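Local coordinates for protein glutamine synthetase (PDB 5ZLI) that belongs to the type I-beta glutamine synthetases, enzymes built as twelve-subunit assemblies with a beta-grasp domain and a catalytic domain in each chain, at residues K13-F18 with G51-G56; L122-D127 with S443-E448; S345-S350 with I355-S360. One frame throughout, in Å; residues are numbered along the deposited sequence.

Contact 1 (K13-F18 with G51-G56)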
loop_
_atom_site.group_PDB
_atom_site.type_symbol
_atom_site.label_atom_id
_atom_site.label_comp_id
_atom_site.label_asym_id
_atom_site.label_seq_id
_atom_site.Cartn_x
_atom_site.Cartn_y
_atom_site.Cartn_z
ATOM N N LYS B 13 -36.630 6.151 -54.471
ATOM C CA LYS B 13 -37.815 5.441 -54.004
ATOM C C LYS B 13 -37.432 4.147 -53.296
ATOM O O LYS B 13 -37.747 3.945 -52.115
ATOM C CB LYS B 13 -38.762 5.159 -55.177
ATOM C CG LYS B 13 -40.002 4.363 -54.784
ATOM C CD LYS B 13 -41.219 4.712 -55.624
ATOM C CE LYS B 13 -42.479 4.073 -55.036
ATOM N NZ LYS B 13 -42.615 2.643 -55.413
ATOM N N GLU B 14 -36.736 3.260 -54.007
ATOM C CA GLU B 14 -36.478 1.938 -53.466
ATOM C C GLU B 14 -35.613 2.027 -52.234
ATOM O O GLU B 14 -35.680 1.160 -51.354
ATOM C CB GLU B 14 -35.811 1.068 -54.514
ATOM C CG GLU B 14 -34.488 1.606 -54.998
ATOM C CD GLU B 14 -33.817 0.628 -55.924
ATOM O OE1 GLU B 14 -32.831 0.005 -55.492
ATOM O OE2 GLU B 14 -34.298 0.449 -57.067
ATOM N N PHE B 15 -34.800 3.074 -52.159
ATOM C CA PHE B 15 -34.022 3.309 -50.956
ATOM C C PHE B 15 -34.939 3.589 -49.776
ATOM O O PHE B 15 -34.712 3.073 -48.682
ATOM C CB PHE B 15 -33.054 4.459 -51.200
ATOM C CG PHE B 15 -32.520 5.068 -49.958
ATOM C CD1 PHE B 15 -33.231 6.044 -49.283
ATOM C CD2 PHE B 15 -31.294 4.663 -49.467
ATOM C CE1 PHE B 15 -32.740 6.590 -48.145
ATOM C CE2 PHE B 15 -30.783 5.204 -48.338
ATOM C CZ PHE B 15 -31.502 6.176 -47.671
ATOM N N PHE B 16 -35.972 4.418 -49.976
ATOM C CA PHE B 16 -36.945 4.683 -48.917
ATOM C C PHE B 16 -37.662 3.429 -48.453
ATOM O O PHE B 16 -38.041 3.324 -47.277
ATOM C CB PHE B 16 -37.993 5.676 -49.382
ATOM C CG PHE B 16 -37.771 7.037 -48.891
ATOM C CD1 PHE B 16 -36.855 7.861 -49.502
ATOM C CD2 PHE B 16 -38.457 7.489 -47.785
ATOM C CE1 PHE B 16 -36.645 9.141 -49.031
ATOM C CE2 PHE B 16 -38.254 8.756 -47.305
ATOM C CZ PHE B 16 -37.343 9.587 -47.927
ATOM N N GLU B 17 -37.915 2.499 -49.368
ATOM C CA GLU B 17 -38.610 1.276 -48.983
ATOM C C GLU B 17 -37.678 0.329 -48.234
ATOM O O GLU B 17 -38.097 -0.352 -47.291
ATOM C CB GLU B 17 -39.192 0.609 -50.227
ATOM C CG GLU B 17 -39.715 -0.815 -50.014
ATOM C CD GLU B 17 -38.674 -1.907 -50.285
ATOM O OE1 GLU B 17 -39.025 -3.100 -50.158
ATOM O OE2 GLU B 17 -37.509 -1.579 -50.618
ATOM N N PHE B 18 -36.413 0.275 -48.653
ATOM C CA PHE B 18 -35.385 -0.444 -47.908
ATOM C C PHE B 18 -35.385 -0.026 -46.440
ATOM O O PHE B 18 -35.242 -0.866 -45.542
ATOM C CB PHE B 18 -34.043 -0.169 -48.596
ATOM C CG PHE B 18 -32.819 -0.721 -47.903
ATOM C CD1 PHE B 18 -32.430 -2.038 -48.077
ATOM C CD2 PHE B 18 -32.001 0.107 -47.163
ATOM C CE1 PHE B 18 -31.275 -2.524 -47.472
ATOM C CE2 PHE B 18 -30.850 -0.377 -46.561
ATOM C CZ PHE B 18 -30.491 -1.693 -46.716
ATOM N N GLY B 51 -36.573 15.452 -51.409
ATOM C CA GLY B 51 -35.765 16.555 -51.909
ATOM C C GLY B 51 -34.374 16.653 -51.311
ATOM O O GLY B 51 -33.456 17.184 -51.949
ATOM N N MET B 52 -34.205 16.207 -50.061
ATOM C CA MET B 52 -32.899 16.254 -49.412
ATOM C C MET B 52 -31.924 15.253 -50.017
ATOM O O MET B 52 -30.712 15.417 -49.859
ATOM C CB MET B 52 -33.059 15.984 -47.919
ATOM C CG MET B 52 -32.477 17.027 -47.012
ATOM S SD MET B 52 -33.769 17.525 -45.884
ATOM C CE MET B 52 -34.036 15.990 -45.032
ATOM N N LEU B 53 -32.419 14.257 -50.762
ATOM C CA LEU B 53 -31.550 13.306 -51.443
ATOM C C LEU B 53 -31.174 13.781 -52.824
ATOM O O LEU B 53 -30.269 13.204 -53.444
ATOM C CB LEU B 53 -32.229 11.934 -51.548
ATOM C CG LEU B 53 -32.479 11.152 -50.256
ATOM C CD1 LEU B 53 -33.025 9.744 -50.516
ATOM C CD2 LEU B 53 -31.144 11.060 -49.504
ATOM N N LYS B 54 -31.835 14.834 -53.289
ATOM C CA LYS B 54 -31.515 15.459 -54.553
ATOM C C LYS B 54 -30.687 16.694 -54.268
ATOM O O LYS B 54 -29.475 16.701 -54.514
ATOM C CB LYS B 54 -32.793 15.801 -55.315
ATOM C CG LYS B 54 -33.431 14.622 -56.067
ATOM C CD LYS B 54 -33.451 14.837 -57.599
ATOM C CE LYS B 54 -32.139 14.389 -58.273
ATOM N NZ LYS B 54 -32.049 14.731 -59.738
ATOM N N GLU B 55 -31.337 17.729 -53.724
ATOM C CA GLU B 55 -30.621 18.948 -53.376
ATOM C C GLU B 55 -29.388 18.608 -52.552
ATOM O O GLU B 55 -28.252 18.841 -52.985
ATOM C CB GLU B 55 -31.547 19.933 -52.645
ATOM C CG GLU B 55 -32.405 20.803 -53.592
ATOM C CD GLU B 55 -33.134 21.977 -52.903
ATOM O OE1 GLU B 55 -32.927 23.135 -53.340
ATOM O OE2 GLU B 55 -33.899 21.755 -51.929
ATOM N N GLY B 56 -29.587 17.951 -51.415
ATOM C CA GLY B 56 -28.451 17.515 -50.638
ATOM C C GLY B 56 -28.544 17.877 -49.173
ATOM O O GLY B 56 -29.585 18.291 -48.652
#

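Contact 2 (L122-D127 with S443-E448)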
loop_
_atom_site.group_PDB
_atom_site.type_symbol
_atom_site.label_atom_id
_atom_site.label_comp_id
_atom_site.label_asym_id
_atom_site.label_seq_id
_atom_site.Cartn_x
_atom_site.Cartn_y
_atom_site.Cartn_z
ATOM N N LEU B 122 -11.997 7.889 -62.944
ATOM C CA LEU B 122 -12.527 6.744 -63.666
ATOM C C LEU B 122 -13.337 7.165 -64.878
ATOM O O LEU B 122 -13.467 6.388 -65.825
ATOM C CB LEU B 122 -13.361 5.862 -62.738
ATOM C CG LEU B 122 -14.127 4.691 -63.361
ATOM C CD1 LEU B 122 -13.199 3.661 -63.988
ATOM C CD2 LEU B 122 -15.014 4.051 -62.296
ATOM N N GLN B 123 -13.879 8.376 -64.888
ATOM C CA GLN B 123 -14.604 8.776 -66.083
ATOM C C GLN B 123 -13.667 9.292 -67.168
ATOM O O GLN B 123 -13.966 9.122 -68.353
ATOM C CB GLN B 123 -15.678 9.797 -65.717
ATOM C CG GLN B 123 -17.038 9.151 -65.335
ATOM C CD GLN B 123 -17.012 8.159 -64.126
ATOM O OE1 GLN B 123 -15.961 7.725 -63.639
ATOM N NE2 GLN B 123 -18.203 7.812 -63.651
ATOM N N HIS B 124 -12.515 9.870 -66.793
ATOM C CA HIS B 124 -11.508 10.245 -67.786
ATOM C C HIS B 124 -11.030 9.052 -68.596
ATOM O O HIS B 124 -10.574 9.244 -69.722
ATOM C CB HIS B 124 -10.283 10.920 -67.144
ATOM C CG HIS B 124 -9.122 11.085 -68.084
ATOM N ND1 HIS B 124 -7.964 10.346 -67.984
ATOM C CD2 HIS B 124 -8.958 11.892 -69.163
ATOM C CE1 HIS B 124 -7.134 10.693 -68.953
ATOM N NE2 HIS B 124 -7.715 11.628 -69.684
ATOM N N LEU B 125 -11.111 7.829 -68.057
ATOM C CA LEU B 125 -10.685 6.659 -68.820
ATOM C C LEU B 125 -11.739 6.246 -69.846
ATOM O O LEU B 125 -11.424 6.052 -71.027
ATOM C CB LEU B 125 -10.356 5.490 -67.880
ATOM C CG LEU B 125 -10.023 4.088 -68.443
ATOM C CD1 LEU B 125 -8.788 4.102 -69.369
ATOM C CD2 LEU B 125 -9.871 3.045 -67.332
ATOM N N LYS B 126 -12.996 6.102 -69.422
ATOM C CA LYS B 126 -14.034 5.744 -70.376
ATOM C C LYS B 126 -14.125 6.776 -71.502
ATOM O O LYS B 126 -14.436 6.416 -72.642
ATOM C CB LYS B 126 -15.372 5.568 -69.653
ATOM C CG LYS B 126 -15.828 6.803 -68.924
ATOM C CD LYS B 126 -17.136 6.603 -68.186
ATOM C CE LYS B 126 -18.353 6.876 -69.074
ATOM N NZ LYS B 126 -19.497 7.371 -68.252
ATOM N N ASP B 127 -13.807 8.047 -71.219
ATOM C CA ASP B 127 -13.874 9.073 -72.255
ATOM C C ASP B 127 -12.756 8.935 -73.262
ATOM O O ASP B 127 -12.970 9.174 -74.456
ATOM C CB ASP B 127 -13.774 10.476 -71.638
ATOM C CG ASP B 127 -15.005 10.878 -70.840
ATOM O OD1 ASP B 127 -15.929 10.045 -70.699
ATOM O OD2 ASP B 127 -15.016 12.028 -70.320
ATOM N N SER B 443 -7.532 16.599 -68.116
ATOM C CA SER B 443 -9.000 16.684 -68.021
ATOM C C SER B 443 -9.464 17.125 -66.628
ATOM O O SER B 443 -10.557 16.765 -66.168
ATOM C CB SER B 443 -9.667 15.382 -68.449
ATOM O OG SER B 443 -9.137 14.959 -69.698
ATOM N N GLN B 444 -8.624 17.911 -65.944
ATOM C CA GLN B 444 -8.997 18.592 -64.707
ATOM C C GLN B 444 -9.369 17.605 -63.597
ATOM O O GLN B 444 -10.130 17.938 -62.674
ATOM C CB GLN B 444 -10.126 19.599 -64.973
ATOM C CG GLN B 444 -9.741 20.682 -65.989
ATOM C CD GLN B 444 -8.487 21.477 -65.583
ATOM O OE1 GLN B 444 -8.415 22.034 -64.477
ATOM N NE2 GLN B 444 -7.495 21.530 -66.481
ATOM N N VAL B 445 -8.821 16.385 -63.684
ATOM C CA VAL B 445 -9.137 15.341 -62.706
ATOM C C VAL B 445 -8.606 15.752 -61.339
ATOM O O VAL B 445 -9.327 15.736 -60.330
ATOM C CB VAL B 445 -8.570 13.974 -63.166
ATOM C CG1 VAL B 445 -8.823 12.876 -62.121
ATOM C CG2 VAL B 445 -9.156 13.538 -64.499
ATOM N N PHE B 446 -7.355 16.177 -61.305
ATOM C CA PHE B 446 -6.729 16.788 -60.144
ATOM C C PHE B 446 -6.562 18.258 -60.532
ATOM O O PHE B 446 -5.600 18.636 -61.197
ATOM C CB PHE B 446 -5.370 16.113 -59.825
ATOM C CG PHE B 446 -5.477 14.692 -59.283
ATOM C CD1 PHE B 446 -5.957 13.654 -60.074
ATOM C CD2 PHE B 446 -5.011 14.384 -58.019
ATOM C CE1 PHE B 446 -6.030 12.382 -59.594
ATOM C CE2 PHE B 446 -5.071 13.096 -57.541
ATOM C CZ PHE B 446 -5.584 12.098 -58.333
ATOM N N SER B 447 -7.513 19.088 -60.148
ATOM C CA SER B 447 -7.355 20.511 -60.412
ATOM C C SER B 447 -6.196 21.077 -59.589
ATOM O O SER B 447 -5.837 20.556 -58.533
ATOM C CB SER B 447 -8.652 21.237 -60.120
ATOM O OG SER B 447 -8.771 21.506 -58.748
ATOM N N GLU B 448 -5.591 22.154 -60.085
ATOM C CA GLU B 448 -4.398 22.665 -59.417
ATOM C C GLU B 448 -4.721 23.233 -58.048
ATOM O O GLU B 448 -3.923 23.078 -57.115
ATOM C CB GLU B 448 -3.697 23.709 -60.281
ATOM C CG GLU B 448 -2.546 24.444 -59.573
ATOM C CD GLU B 448 -1.176 23.825 -59.732
ATOM O OE1 GLU B 448 -1.053 22.769 -60.403
ATOM O OE2 GLU B 448 -0.219 24.430 -59.183
#

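Contact 3 (S345-S350 with I355-S360)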
loop_
_atom_site.group_PDB
_atom_site.type_symbol
_atom_site.label_atom_id
_atom_site.label_comp_id
_atom_site.label_asym_id
_atom_site.label_seq_id
_atom_site.Cartn_x
_atom_site.Cartn_y
_atom_site.Cartn_z
ATOM N N SER B 345 8.814 -7.781 -61.031
ATOM C CA SER B 345 9.298 -9.153 -61.148
ATOM C C SER B 345 8.181 -10.102 -60.751
ATOM O O SER B 345 7.390 -9.799 -59.859
ATOM C CB SER B 345 10.541 -9.407 -60.287
ATOM O OG SER B 345 11.642 -8.698 -60.814
ATOM N N ALA B 346 8.121 -11.241 -61.423
ATOM C CA ALA B 346 7.167 -12.260 -61.032
ATOM C C ALA B 346 7.662 -12.948 -59.771
ATOM O O ALA B 346 8.859 -13.222 -59.620
ATOM C CB ALA B 346 6.950 -13.268 -62.154
ATOM N N ASN B 347 6.726 -13.204 -58.852
ATOM C CA ASN B 347 7.020 -13.936 -57.629
ATOM C C ASN B 347 8.047 -13.219 -56.745
ATOM O O ASN B 347 8.793 -13.862 -56.000
ATOM C CB ASN B 347 7.519 -15.337 -57.978
ATOM C CG ASN B 347 6.783 -15.923 -59.141
ATOM O OD1 ASN B 347 5.550 -15.946 -59.162
ATOM N ND2 ASN B 347 7.528 -16.289 -60.184
ATOM N N ASN B 348 8.143 -11.894 -56.822
ATOM C CA ASN B 348 9.182 -11.167 -56.110
ATOM C C ASN B 348 8.564 -10.159 -55.148
ATOM O O ASN B 348 7.906 -9.206 -55.576
ATOM C CB ASN B 348 10.100 -10.481 -57.112
ATOM C CG ASN B 348 11.434 -10.085 -56.525
ATOM O OD1 ASN B 348 11.531 -9.678 -55.371
ATOM N ND2 ASN B 348 12.482 -10.201 -57.336
ATOM N N ARG B 349 8.813 -10.337 -53.853
ATOM C CA ARG B 349 8.291 -9.431 -52.835
ATOM C C ARG B 349 9.297 -8.390 -52.392
ATOM O O ARG B 349 8.992 -7.606 -51.485
ATOM C CB ARG B 349 7.775 -10.207 -51.614
ATOM C CG ARG B 349 6.673 -11.131 -51.977
ATOM C CD ARG B 349 5.853 -11.440 -50.780
ATOM N NE ARG B 349 4.485 -11.802 -51.137
ATOM C CZ ARG B 349 4.109 -12.868 -51.833
ATOM N NH1 ARG B 349 5.006 -13.719 -52.294
ATOM N NH2 ARG B 349 2.813 -13.073 -52.075
ATOM N N SER B 350 10.478 -8.359 -53.009
ATOM C CA SER B 350 11.383 -7.234 -52.874
ATOM C C SER B 350 11.096 -6.121 -53.884
ATOM O O SER B 350 11.570 -4.989 -53.694
ATOM C CB SER B 350 12.821 -7.725 -53.018
ATOM O OG SER B 350 12.983 -8.421 -54.237
ATOM N N ILE B 355 4.356 -9.353 -60.223
ATOM C CA ILE B 355 3.517 -10.159 -61.102
ATOM C C ILE B 355 3.187 -11.450 -60.364
ATOM O O ILE B 355 4.102 -12.256 -60.103
ATOM C CB ILE B 355 4.218 -10.443 -62.429
ATOM C CG1 ILE B 355 4.533 -9.130 -63.126
ATOM C CG2 ILE B 355 3.338 -11.257 -63.298
ATOM C CD1 ILE B 355 5.933 -8.596 -62.808
ATOM N N PRO B 356 1.940 -11.667 -59.964
ATOM C CA PRO B 356 1.594 -12.926 -59.292
ATOM C C PRO B 356 1.745 -14.147 -60.196
ATOM O O PRO B 356 1.699 -14.065 -61.427
ATOM C CB PRO B 356 0.130 -12.715 -58.883
ATOM C CG PRO B 356 -0.024 -11.195 -58.797
ATOM C CD PRO B 356 0.860 -10.665 -59.891
ATOM N N TYR B 357 1.841 -15.310 -59.537
ATOM C CA TYR B 357 2.135 -16.576 -60.206
ATOM C C TYR B 357 1.009 -17.018 -61.148
ATOM O O TYR B 357 1.273 -17.364 -62.306
ATOM C CB TYR B 357 2.382 -17.655 -59.153
ATOM C CG TYR B 357 2.248 -19.033 -59.735
ATOM C CD1 TYR B 357 1.048 -19.741 -59.615
ATOM C CD2 TYR B 357 3.272 -19.593 -60.485
ATOM C CE1 TYR B 357 0.897 -20.980 -60.187
ATOM C CE2 TYR B 357 3.129 -20.841 -61.074
ATOM C CZ TYR B 357 1.945 -21.532 -60.913
ATOM O OH TYR B 357 1.784 -22.782 -61.480
ATOM N N GLY B 358 -0.242 -17.055 -60.661
ATOM C CA GLY B 358 -1.375 -17.551 -61.428
ATOM C C GLY B 358 -1.494 -16.961 -62.826
ATOM O O GLY B 358 -1.356 -17.695 -63.812
ATOM N N ILE B 359 -1.701 -15.637 -62.923
ATOM C CA ILE B 359 -1.673 -14.863 -64.167
ATOM C C ILE B 359 -2.332 -15.590 -65.341
ATOM O O ILE B 359 -1.746 -15.750 -66.416
ATOM C CB ILE B 359 -0.221 -14.424 -64.472
ATOM C CG1 ILE B 359 -0.177 -13.396 -65.592
ATOM C CG2 ILE B 359 0.700 -15.618 -64.808
ATOM C CD1 ILE B 359 0.487 -12.139 -65.155
ATOM N N SER B 360 -3.552 -16.069 -65.130
ATOM C CA SER B 360 -4.445 -16.417 -66.233
ATOM C C SER B 360 -4.830 -15.196 -67.074
ATOM O O SER B 360 -4.388 -14.076 -66.795
ATOM C CB SER B 360 -5.707 -17.107 -65.680
ATOM O OG SER B 360 -6.826 -17.002 -66.560
#

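Contact 1 (K13-F18 with G51-G56)
The rings of Phe15 and Phe16 share one methyl group, CD1 of Leu53. It comes in obliquely to both rings. Leu53 CD1 lies 3.9 Å from Phe15 CD1 and about as close to the neighbouring CE1. On the other ring its nearest atom is Phe16 CE1, at 4.0 Å. Other aromatic groups of the chain also pack here: Phe16 stacks with the ring of His50, and Phe15 meets Tyr84 edge-to-face. With CG anti to the backbone N (chi1 162°), Phe15 turns its ring toward the loop that carries Leu53. The helix 9-20 thus packs against the loop between strands 38-44 and 57-60, which is part of the beta-grasp domain. Leu53 also touches Ile12 of the same helix, and Pro79 and Leu81 of strand 74-81. Phe15 reaches Leu81 as well, so helix, loop and sheet meet in one apolar cluster. No hydrogen bond crosses the contact, and its three touching residues are buried. The loop holds its own shape near Leu53. Gly51 O accepts from Lys54 N at 3.2 Å and from Glu55 N at 2.8 Å, which curls the chain around the leucine's position.

Contact 2 (L122-D127 with S443-E448)
His124 and Ser443 bring the two backbones to their nearest point, with CA atoms 6.9 Å apart, where the helix 114-128 passes an irregular loop. The loop bends sharply here: Ser443 and Gln444 both have backbone angles of the left-handed helical region. His124 carries the helix side of the contact. Its CG stands anti to the backbone N (chi1 169°), and the ring extends toward the loop. Ser443 meets the ring at a carbon. Its OG lies 3.1 Å from His124 CD2, with His124 NE2 somewhat farther off. Ser443 CB is 3.6 Å from the same His124 CD2. The approach to the ring is oblique. Val445 adds an apolar touch nearer the backbone on the same side chain, with its CG2 3.9 Å from His124 CB. No hydrogen bond joins the two segments. Val445 is buried, while Ser443 lies at the exposed side. Met386 of helix 377-393 packs on both His124 and Val445, and Ala121 of helix 114-128 also touches Val445. Further along, Ser447 stands at the N-cap of helix 448-466 and hydrogen-bonds through OG to Glu111 OE1. The contact is helix-to-loop packing in the catalytic domain: helix 114-128 rests on the link between the short helix 438-441 and the long helix 448-466.

Contact 3 (S345-S350 with I355-S360)
A parallel beta bridge between Ala346 and Ile355 joins the end of strand 341-346 to the end of strand 351-355. The two CA atoms are 4.2 Å apart. Ile355 reaches the residues on either side of Ala346. Ile355 N donates to Ser345 O at 3.1 Å. The bond is nearly straight at the hydrogen (170°). Asn347 N donates to Ile355 O, also at 3.1 Å. Between these bonds Ala346 CA makes a CA-H...O contact with Ile355 O. The side chains of the bridged pair lie on the same face of the sheet, with Ala346 CB 3.9 Å from Ile355 CB. Ile355 has CG1 anti to its carbonyl carbon (chi1 -60°), and its CD1 reaches the backbone of Ser345, 3.4 Å from Ser345 C. The hydroxyl of Ser345 points elsewhere, to Met402 O and Asp403 OD1.

The bridged Ala346 is itself the second residue of a type II beta turn from Ser345 to Asn348. Asn347 takes the third position, and its positive phi suits that place in a type II turn. The amide end of Asn347 lies against CA and CB of Tyr357, near the plane of the ring at its edge, with the amide plane 42° from that of the ring. The same surface meets a second subunit. Arg349 NH1 forms a salt bridge with Asp74 OD1 of that subunit, and Tyr357 packs on its Val104. Asp74 and Val104 belong to the beta-grasp domain of the neighbour. Such a junction, catalytic domain against the beta-grasp domain of the next subunit, is characteristic of glutamine synthetases, whose active sites form between subunits. Asn347 also packs on Tyr105 of the second subunit.

How the contacts relate
The three contacts are separate sites and none touches another. Contact 1 closes first along the chain and involves the beta-grasp region, about 30 Å from the chain centre. Contact 2 joins two parts of the catalytic domain 316 residues apart, and both segments of contact 3 fall between them in sequence. The centres of contacts 1 and 2 are 28 Å apart, those of contacts 2 and 3 30 Å, and those of contacts 1 and 3 45 Å. Nearest atoms of contacts 1 and 3 remain about 33 Å apart. Among the three, contact 3 alone has its segments touched by another chain; contacts 1 and 2 are packing within one subunit.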